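Local coordinates for mandelate racemase/muconate lactonizing enzyme family protein (Roseovarius sp. TM1035, PDB 3T9P) that is of unknown specific function but probably acts as an isomerase or related enzyme of the enolase superfamily on carboxylate substrates, at residues Pro212-Ile216 against Ala244-Leu249; Leu251-Glu257 against Ala273-Pro279; Cys260-Trp265 against Arg289-Val293. All blocks are in the same frame, centred on the assembly; numbering follows the deposited sequence.

Contact 1. Residues Pro212-Ile216 against Ala244-Leu249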
loop_
_atom_site.group_PDB
_atom_site.type_symbol
_atom_site.label_atom_id
_atom_site.label_comp_id
_atom_site.label_asym_id
_atom_site.label_seq_id
_atom_site.Cartn_x
_atom_site.Cartn_y
_atom_site.Cartn_z
ATOM N N PRO A 212 -24.350 -4.196 1.338
ATOM C CA PRO A 212 -25.198 -2.984 1.325
ATOM C C PRO A 212 -26.644 -3.184 1.855
ATOM O O PRO A 212 -27.143 -2.321 2.581
ATOM C CB PRO A 212 -25.207 -2.563 -0.122
ATOM C CG PRO A 212 -24.108 -3.294 -0.772
ATOM C CD PRO A 212 -23.841 -4.517 0.006
ATOM N N ALA A 213 -27.301 -4.288 1.475
ATOM C CA ALA A 213 -28.664 -4.626 1.980
ATOM C C ALA A 213 -28.758 -4.655 3.481
ATOM O O ALA A 213 -29.652 -4.018 4.089
ATOM C CB ALA A 213 -29.160 -6.043 1.355
ATOM N N ARG A 214 -27.840 -5.364 4.143
ATOM C CA ARG A 214 -27.840 -5.346 5.596
ATOM C C ARG A 214 -27.478 -3.949 6.231
ATOM O O ARG A 214 -28.004 -3.577 7.320
ATOM C CB ARG A 214 -26.906 -6.450 6.085
ATOM C CG ARG A 214 -26.896 -6.718 7.539
ATOM C CD ARG A 214 -28.103 -7.619 8.124
ATOM N NE ARG A 214 -27.913 -7.518 9.583
ATOM C CZ ARG A 214 -28.752 -6.917 10.391
ATOM N NH1 ARG A 214 -29.884 -6.420 9.871
ATOM N NH2 ARG A 214 -28.470 -6.850 11.698
ATOM N N ALA A 215 -26.531 -3.241 5.591
ATOM C CA ALA A 215 -26.073 -1.924 6.158
ATOM C C ALA A 215 -27.290 -0.936 6.087
ATOM O O ALA A 215 -27.475 -0.069 6.979
ATOM C CB ALA A 215 -24.908 -1.361 5.319
ATOM N N ILE A 216 -28.108 -1.118 5.030
ATOM C CA ILE A 216 -29.347 -0.273 4.890
ATOM C C ILE A 216 -30.343 -0.666 5.972
ATOM O O ILE A 216 -30.874 0.202 6.673
ATOM C CB ILE A 216 -29.896 -0.282 3.427
ATOM C CG1 ILE A 216 -28.886 0.392 2.481
ATOM C CG2 ILE A 216 -31.332 0.447 3.305
ATOM C CD1 ILE A 216 -29.095 0.220 0.910
ATOM N N ALA A 244 -24.036 2.747 -2.559
ATOM C CA ALA A 244 -25.441 2.249 -2.426
ATOM C C ALA A 244 -26.076 2.565 -1.084
ATOM O O ALA A 244 -27.270 2.970 -1.022
ATOM C CB ALA A 244 -25.565 0.694 -2.731
ATOM N N VAL A 245 -25.303 2.430 -0.006
ATOM C CA VAL A 245 -25.775 2.736 1.323
ATOM C C VAL A 245 -25.993 4.247 1.487
ATOM O O VAL A 245 -27.004 4.651 2.106
ATOM C CB VAL A 245 -24.717 2.244 2.441
ATOM C CG1 VAL A 245 -25.174 2.597 3.834
ATOM C CG2 VAL A 245 -24.515 0.690 2.333
ATOM N N ARG A 246 -25.004 5.037 1.082
ATOM C CA ARG A 246 -25.102 6.480 1.095
ATOM C C ARG A 246 -26.336 6.976 0.275
ATOM O O ARG A 246 -27.070 7.939 0.690
ATOM C CB ARG A 246 -23.907 7.112 0.426
ATOM C CG ARG A 246 -23.922 8.651 0.614
ATOM C CD ARG A 246 -23.163 9.294 -0.580
ATOM N NE ARG A 246 -23.059 10.705 -0.419
ATOM C CZ ARG A 246 -22.588 11.530 -1.343
ATOM N NH1 ARG A 246 -22.116 11.061 -2.491
ATOM N NH2 ARG A 246 -22.595 12.832 -1.122
ATOM N N ALA A 247 -26.571 6.315 -0.852
ATOM C CA ALA A 247 -27.774 6.711 -1.648
ATOM C C ALA A 247 -29.144 6.420 -0.975
ATOM O O ALA A 247 -30.106 7.212 -1.072
ATOM C CB ALA A 247 -27.698 6.121 -3.073
ATOM N N ALA A 248 -29.229 5.352 -0.225
ATOM C CA ALA A 248 -30.460 4.961 0.425
ATOM C C ALA A 248 -30.686 5.592 1.811
ATOM O O ALA A 248 -31.839 5.656 2.273
ATOM C CB ALA A 248 -30.564 3.417 0.491
ATOM N N LEU A 249 -29.657 6.121 2.475
ATOM C CA LEU A 249 -29.898 6.621 3.845
ATOM C C LEU A 249 -29.876 8.090 3.864
ATOM O O LEU A 249 -29.199 8.777 3.010
ATOM C CB LEU A 249 -28.813 6.096 4.841
ATOM C CG LEU A 249 -28.836 4.550 4.967
ATOM C CD1 LEU A 249 -27.782 4.059 6.033
ATOM C CD2 LEU A 249 -30.179 3.917 5.493
#
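Ile-216 reaches across to Ala-244, Val-245 and Ala-248, and its contacts form the main seam between helix 212-224 and helix 239-248, a worked case of two outer helices of an enolase-type barrel meeting through hydrocarbon. The short segments run in the same general sense, their axes 9.4 Å apart at a crossing angle of -33°.

Most of the seam is side chain on side chain. With CG1 beside the backbone N (chi1 -65°) and the chain extended beyond it, Ile-216 CD1 travels out to meet Ala-248 CB at 3.5 Å. One branch of Val-245, CG2, presses on Ala-215 CB at 3.6 Å. Pro-212 CB, farther along the same flank, is 4.2 Å from Ala-244 CB.

Side chains also lie on backbone. The end of Ile-216 is placed between the methyl of Ala-248 and a carbonyl, CD1 being 3.8 Å from Ala-244 O, while Ile-216 CG1 lies 4.1 Å from Val-245 CA. In return, Val-245 CG2 is 3.9 Å from Pro-212 CA, and Leu-249, the first residue to leave the helix, brings CD2 within 4.0 Å of Ile-216 O.

The charged side chains turn outward: Arg-214 pairs with Glu-186 and Glu-217, and Arg-246 turns to the side of strand 252-255. Val-245 also rests on Val-253 of that strand, which joins the seam to the barrel wall beneath. Because the two segments share no hydrogen bond or salt bridge, their mutual hold depends on shape and on burial of apolar surface, and the alanines let the branched side chains settle close to the opposing backbone.

Contact 2. Residues Leu251-Glu257 against Ala273-Pro279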
loop_
_atom_site.group_PDB
_atom_site.type_symbol
_atom_site.label_atom_id
_atom_site.label_comp_id
_atom_site.label_asym_id
_atom_site.label_seq_id
_atom_site.Cartn_x
_atom_site.Cartn_y
_atom_site.Cartn_z
ATOM N N LEU A 251 -29.010 9.509 6.770
ATOM C CA LEU A 251 -27.923 9.946 7.671
ATOM C C LEU A 251 -26.655 10.086 6.790
ATOM O O LEU A 251 -26.693 9.766 5.637
ATOM C CB LEU A 251 -27.736 9.007 8.893
ATOM C CG LEU A 251 -27.739 7.519 8.537
ATOM C CD1 LEU A 251 -26.583 7.176 7.596
ATOM C CD2 LEU A 251 -27.598 6.659 9.843
ATOM N N ASP A 252 -25.558 10.628 7.335
ATOM C CA ASP A 252 -24.255 10.805 6.626
ATOM C C ASP A 252 -23.481 9.469 6.708
ATOM O O ASP A 252 -23.284 8.912 7.798
ATOM C CB ASP A 252 -23.464 11.925 7.335
ATOM C CG ASP A 252 -24.088 13.378 7.117
ATOM O OD1 ASP A 252 -24.729 13.598 6.029
ATOM O OD2 ASP A 252 -23.899 14.273 8.013
ATOM N N VAL A 253 -23.109 8.940 5.563
ATOM C CA VAL A 253 -22.201 7.818 5.489
ATOM C C VAL A 253 -20.798 8.442 5.360
ATOM O O VAL A 253 -20.604 9.400 4.551
ATOM C CB VAL A 253 -22.571 6.902 4.343
ATOM C CG1 VAL A 253 -21.482 5.774 4.073
ATOM C CG2 VAL A 253 -23.960 6.287 4.603
ATOM N N ALA A 254 -19.856 8.007 6.249
ATOM C CA ALA A 254 -18.507 8.641 6.361
ATOM C C ALA A 254 -17.496 7.486 6.120
ATOM O O ALA A 254 -17.808 6.292 6.385
ATOM C CB ALA A 254 -18.302 9.217 7.684
ATOM N N GLY A 255 -16.299 7.820 5.644
ATOM C CA GLY A 255 -15.333 6.801 5.392
ATOM C C GLY A 255 -14.006 7.359 4.910
ATOM O O GLY A 255 -13.906 8.577 4.615
ATOM N N GLY A 256 -12.981 6.505 4.936
ATOM C CA GLY A 256 -11.660 6.802 4.329
ATOM C C GLY A 256 -10.459 6.570 5.252
ATOM O O GLY A 256 -9.352 6.817 4.861
ATOM N N GLU A 257 -10.691 6.200 6.505
ATOM C CA GLU A 257 -9.619 5.923 7.505
ATOM C C GLU A 257 -8.449 5.180 6.902
ATOM O O GLU A 257 -7.279 5.558 7.165
ATOM C CB GLU A 257 -10.208 5.081 8.694
ATOM C CG GLU A 257 -9.178 4.428 9.605
ATOM C CD GLU A 257 -9.758 3.477 10.728
ATOM O OE1 GLU A 257 -10.893 2.969 10.606
ATOM O OE2 GLU A 257 -8.969 3.180 11.707
ATOM N N ALA A 273 -19.161 7.710 -2.955
ATOM C CA ALA A 273 -19.268 6.785 -1.851
ATOM C C ALA A 273 -19.694 7.357 -0.480
ATOM O O ALA A 273 -20.394 6.728 0.239
ATOM C CB ALA A 273 -18.039 5.936 -1.718
ATOM N N VAL A 274 -19.219 8.537 -0.152
ATOM C CA VAL A 274 -19.420 9.088 1.152
ATOM C C VAL A 274 -19.965 10.514 1.197
ATOM O O VAL A 274 -19.710 11.291 0.338
ATOM C CB VAL A 274 -18.107 9.034 1.929
ATOM C CG1 VAL A 274 -17.606 7.602 2.021
ATOM C CG2 VAL A 274 -17.084 9.882 1.259
ATOM N N ASP A 275 -20.695 10.821 2.245
ATOM C CA ASP A 275 -21.060 12.184 2.562
ATOM C C ASP A 275 -19.940 12.972 3.312
ATOM O O ASP A 275 -19.890 14.249 3.283
ATOM C CB ASP A 275 -22.225 12.104 3.488
ATOM C CG ASP A 275 -23.431 11.534 2.826
ATOM O OD1 ASP A 275 -23.879 12.131 1.830
ATOM O OD2 ASP A 275 -23.989 10.541 3.334
ATOM N N ILE A 276 -19.051 12.226 4.034
ATOM C CA ILE A 276 -18.023 12.851 4.917
ATOM C C ILE A 276 -16.705 12.061 4.778
ATOM O O ILE A 276 -16.755 10.837 4.803
ATOM C CB ILE A 276 -18.427 12.773 6.387
ATOM C CG1 ILE A 276 -19.742 13.549 6.671
ATOM C CG2 ILE A 276 -17.266 13.202 7.284
ATOM C CD1 ILE A 276 -20.323 13.386 8.014
ATOM N N VAL A 277 -15.577 12.737 4.512
ATOM C CA VAL A 277 -14.279 12.009 4.262
ATOM C C VAL A 277 -13.510 12.004 5.592
ATOM O O VAL A 277 -13.631 12.964 6.343
ATOM C CB VAL A 277 -13.358 12.635 3.144
ATOM C CG1 VAL A 277 -14.132 12.608 1.711
ATOM C CG2 VAL A 277 -12.929 13.989 3.489
ATOM N N GLN A 278 -12.716 10.946 5.833
ATOM C CA GLN A 278 -12.162 10.735 7.191
ATOM C C GLN A 278 -10.762 10.242 7.052
ATOM O O GLN A 278 -10.484 9.151 7.529
ATOM C CB GLN A 278 -12.992 9.614 7.897
ATOM C CG GLN A 278 -14.402 10.081 8.090
ATOM C CD GLN A 278 -15.118 9.317 9.133
ATOM O OE1 GLN A 278 -15.425 8.145 8.876
ATOM N NE2 GLN A 278 -15.470 9.987 10.303
ATOM N N PRO A 279 -9.864 11.036 6.392
ATOM C CA PRO A 279 -8.466 10.589 6.314
ATOM C C PRO A 279 -7.922 10.506 7.757
ATOM O O PRO A 279 -8.444 11.213 8.672
ATOM C CB PRO A 279 -7.741 11.786 5.585
ATOM C CG PRO A 279 -8.573 12.996 5.927
ATOM C CD PRO A 279 -10.041 12.429 5.930
#
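Ala-273 O, buried near Val-253 CG1, has no polar partner in the model. Val-274 follows, its CG1 3.9 Å from Gly-255 N; a side chain on Gly-255 would crowd this methyl. Asp-275 then grips Val-253 at both its backbone polar atoms. Its N donates to Val-253 O at 2.7 Å, and its OD2 accepts from Val-253 N at 2.9 Å through the anti lone pair, fairly straight (163°), while OD1 is held by Arg-246. Were Asp-275 replaced by an alanine, Val-253 N would probably lack this acceptor and Arg-246 its charge mate. Ile-276 N makes a second, longer bond to Val-253 O at 3.3 Å. Parallel pairing follows: Ile-276 O accepts Gly-255 N at 3.2 Å, and Ile-276 CD1 crosses to Asp-252 CB at 3.5 Å. Val-277 sits beside Gly-255 in the next bridge, and Gln-278 N closes with a weak bond to Gly-255 O at 2.9 Å. Strands 252-255 and 276-277 thus form the ends of a beta-alpha-beta crossover in the enolase-like barrel, whose connecting helix 262-270 covers Val-274 and Val-277 through Met-268 and Trp-265; strand 229-231 bonds to the other edge of strand 252-255, and helix 239-248 packs on Val-253.

Contact 3. Residues Cys260-Trp265 against Arg289-Val293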
loop_
_atom_site.group_PDB
_atom_site.type_symbol
_atom_site.label_atom_id
_atom_site.label_comp_id
_atom_site.label_asym_id
_atom_site.label_seq_id
_atom_site.Cartn_x
_atom_site.Cartn_y
_atom_site.Cartn_z
ATOM N N CYS A 260 -5.030 5.644 1.703
ATOM C CA CYS A 260 -3.809 6.403 1.880
ATOM C C CYS A 260 -3.149 6.934 0.569
ATOM O O CYS A 260 -2.148 7.679 0.621
ATOM C CB CYS A 260 -2.761 5.610 2.675
ATOM S SG CYS A 260 -2.205 4.124 1.862
ATOM N N GLU A 261 -3.685 6.555 -0.578
ATOM C CA GLU A 261 -3.161 6.985 -1.879
ATOM C C GLU A 261 -4.259 7.808 -2.579
ATOM O O GLU A 261 -5.445 7.452 -2.513
ATOM C CB GLU A 261 -2.943 5.756 -2.793
ATOM C CG GLU A 261 -1.849 4.776 -2.225
ATOM C CD GLU A 261 -0.482 5.531 -2.032
ATOM O OE1 GLU A 261 -0.096 6.445 -2.833
ATOM O OE2 GLU A 261 0.271 5.157 -1.109
ATOM N N TYR A 262 -3.874 8.885 -3.249
ATOM C CA TYR A 262 -4.811 9.769 -3.941
ATOM C C TYR A 262 -5.746 9.032 -4.965
ATOM O O TYR A 262 -6.956 9.313 -5.101
ATOM C CB TYR A 262 -4.043 10.920 -4.584
ATOM C CG TYR A 262 -3.214 11.786 -3.633
ATOM C CD1 TYR A 262 -3.640 12.076 -2.316
ATOM C CD2 TYR A 262 -2.029 12.350 -4.075
ATOM C CE1 TYR A 262 -2.842 12.866 -1.495
ATOM C CE2 TYR A 262 -1.314 13.239 -3.347
ATOM C CZ TYR A 262 -1.720 13.447 -2.018
ATOM O OH TYR A 262 -0.981 14.229 -1.250
ATOM N N SER A 263 -5.221 8.011 -5.616
ATOM C CA SER A 263 -6.014 7.295 -6.609
ATOM C C SER A 263 -7.198 6.679 -5.925
ATOM O O SER A 263 -8.222 6.639 -6.525
ATOM C CB SER A 263 -5.194 6.219 -7.375
ATOM O OG SER A 263 -4.756 5.240 -6.483
ATOM N N SER A 264 -7.066 6.128 -4.712
ATOM C CA SER A 264 -8.268 5.550 -4.080
ATOM C C SER A 264 -9.274 6.625 -3.517
ATOM O O SER A 264 -10.525 6.394 -3.535
ATOM C CB SER A 264 -7.974 4.389 -3.063
ATOM O OG SER A 264 -7.663 4.992 -1.825
ATOM N N TRP A 265 -8.766 7.762 -3.060
ATOM C CA TRP A 265 -9.604 8.895 -2.653
ATOM C C TRP A 265 -10.429 9.372 -3.861
ATOM O O TRP A 265 -11.615 9.718 -3.728
ATOM C CB TRP A 265 -8.759 10.043 -2.118
ATOM C CG TRP A 265 -8.383 9.762 -0.686
ATOM C CD1 TRP A 265 -7.202 9.290 -0.247
ATOM C CD2 TRP A 265 -9.261 9.851 0.472
ATOM N NE1 TRP A 265 -7.217 9.203 1.184
ATOM C CE2 TRP A 265 -8.495 9.473 1.616
ATOM C CE3 TRP A 265 -10.613 10.226 0.643
ATOM C CZ2 TRP A 265 -9.020 9.502 2.934
ATOM C CZ3 TRP A 265 -11.175 10.213 1.931
ATOM C CH2 TRP A 265 -10.378 9.800 3.080
ATOM N N ARG A 289 -0.085 15.704 2.874
ATOM C CA ARG A 289 -0.912 14.768 2.142
ATOM C C ARG A 289 -2.347 14.803 2.628
ATOM O O ARG A 289 -3.247 14.742 1.792
ATOM C CB ARG A 289 -0.324 13.364 2.190
ATOM C CG ARG A 289 1.008 13.270 1.378
ATOM C CD ARG A 289 1.553 11.766 1.391
ATOM N NE ARG A 289 0.572 10.741 0.923
ATOM C CZ ARG A 289 0.235 10.559 -0.338
ATOM N NH1 ARG A 289 0.854 11.324 -1.300
ATOM N NH2 ARG A 289 -0.653 9.613 -0.683
ATOM N N THR A 290 -2.560 14.982 3.940
ATOM C CA THR A 290 -3.952 15.056 4.423
ATOM C C THR A 290 -4.679 16.338 3.838
ATOM O O THR A 290 -5.839 16.283 3.414
ATOM C CB THR A 290 -3.959 15.049 5.980
ATOM O OG1 THR A 290 -3.325 13.823 6.348
ATOM C CG2 THR A 290 -5.430 15.021 6.543
ATOM N N LEU A 291 -3.956 17.455 3.857
ATOM C CA LEU A 291 -4.420 18.716 3.241
ATOM C C LEU A 291 -4.843 18.541 1.783
ATOM O O LEU A 291 -5.865 19.091 1.375
ATOM C CB LEU A 291 -3.302 19.784 3.344
ATOM C CG LEU A 291 -3.165 20.369 4.756
ATOM C CD1 LEU A 291 -1.842 21.239 4.779
ATOM C CD2 LEU A 291 -4.490 21.186 5.140
ATOM N N GLN A 292 -4.124 17.719 1.014
ATOM C CA GLN A 292 -4.471 17.385 -0.361
ATOM C C GLN A 292 -5.845 16.659 -0.419
ATOM O O GLN A 292 -6.757 17.099 -1.190
ATOM C CB GLN A 292 -3.322 16.602 -1.042
ATOM C CG GLN A 292 -3.601 16.160 -2.507
ATOM C CD GLN A 292 -3.831 17.347 -3.523
ATOM O OE1 GLN A 292 -3.156 18.402 -3.463
ATOM N NE2 GLN A 292 -4.833 17.166 -4.426
ATOM N N VAL A 293 -6.068 15.698 0.493
ATOM C CA VAL A 293 -7.368 15.090 0.618
ATOM C C VAL A 293 -8.459 16.109 1.010
ATOM O O VAL A 293 -9.553 16.044 0.449
ATOM C CB VAL A 293 -7.351 13.850 1.560
ATOM C CG1 VAL A 293 -8.807 13.314 1.755
ATOM C CG2 VAL A 293 -6.359 12.772 0.968
#
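Arg-289 bends at chi3 (54°), after a start with CG beside its backbone N, and this fold of the chain swings the guanidinium back over the ring of Tyr-262. Gln-292 takes a different first step: its CG stands anti to the backbone N and thereby comes over the other face of the same ring. Tyr-262 is therefore sandwiched by two residues of helix 287-299. On one face lies a cation-pi stack, Arg-289 CZ being 4.2 Å from the Tyr-262 ring centroid with the two planes inclined by 27°. On the opposite face Gln-292 CG makes a CH-pi contact, 3.7 Å from the Tyr-262 centroid. Tyr-262 OH ends against aliphatic carbons, 3.4 Å from Arg-289 CG.

At the guanidinium edge, Arg-289 NH2 donates to Cys-260 O at 2.8 Å with an angle of 154°, the oxygen lying in the guanidinium plane, and Arg-289 NE bonds to Met-284 O. Glu-261 OE1 adds a long salt bridge, 3.9 Å from Arg-289 NH2, that works by charge alone because the oxygen is well out of that plane; the stronger partner of Glu-261 is Arg-101.

Farther along, Val-293 spreads its two methyls over one face of the Trp-265 indole. CG1 sits over the six-membered ring, 3.6 Å from that centroid, and CG2 over the pyrrole part, 3.7 Å from Trp-265 NE1.

Chemically, the start of helix 262-270 is joined to helix 287-299, both outside the barrel, by a polar clasp at Arg-289 and by aromatic faces covered with aliphatic groups. Glu-261 probably tempers the positive charge that Arg-289 and Arg-101 bring together.

From the N terminus, contact 1 comes first: it closes a loop that runs from helix 212-224 through strand 229-231 to the end of helix 239-248, and is complete before the others open. Contact 2 follows in series, closing the beta-alpha-beta unit formed by strand 252-255, helix 262-270 and strand 276-277. Contact 3 starts inside that loop and ends beyond it, so contacts 2 and 3 cross. Contact 2 is the hub: contact 1 meets it where Arg-246 packs on Val-253 and Val-274, while Trp-265 of contact 3 packs on Gly-256, Val-277 and Pro-279. Contacts 1 and 3 do not touch, their nearest atoms about 11 Å apart. Together they tie neighbouring outer helices to the barrel's parallel strands.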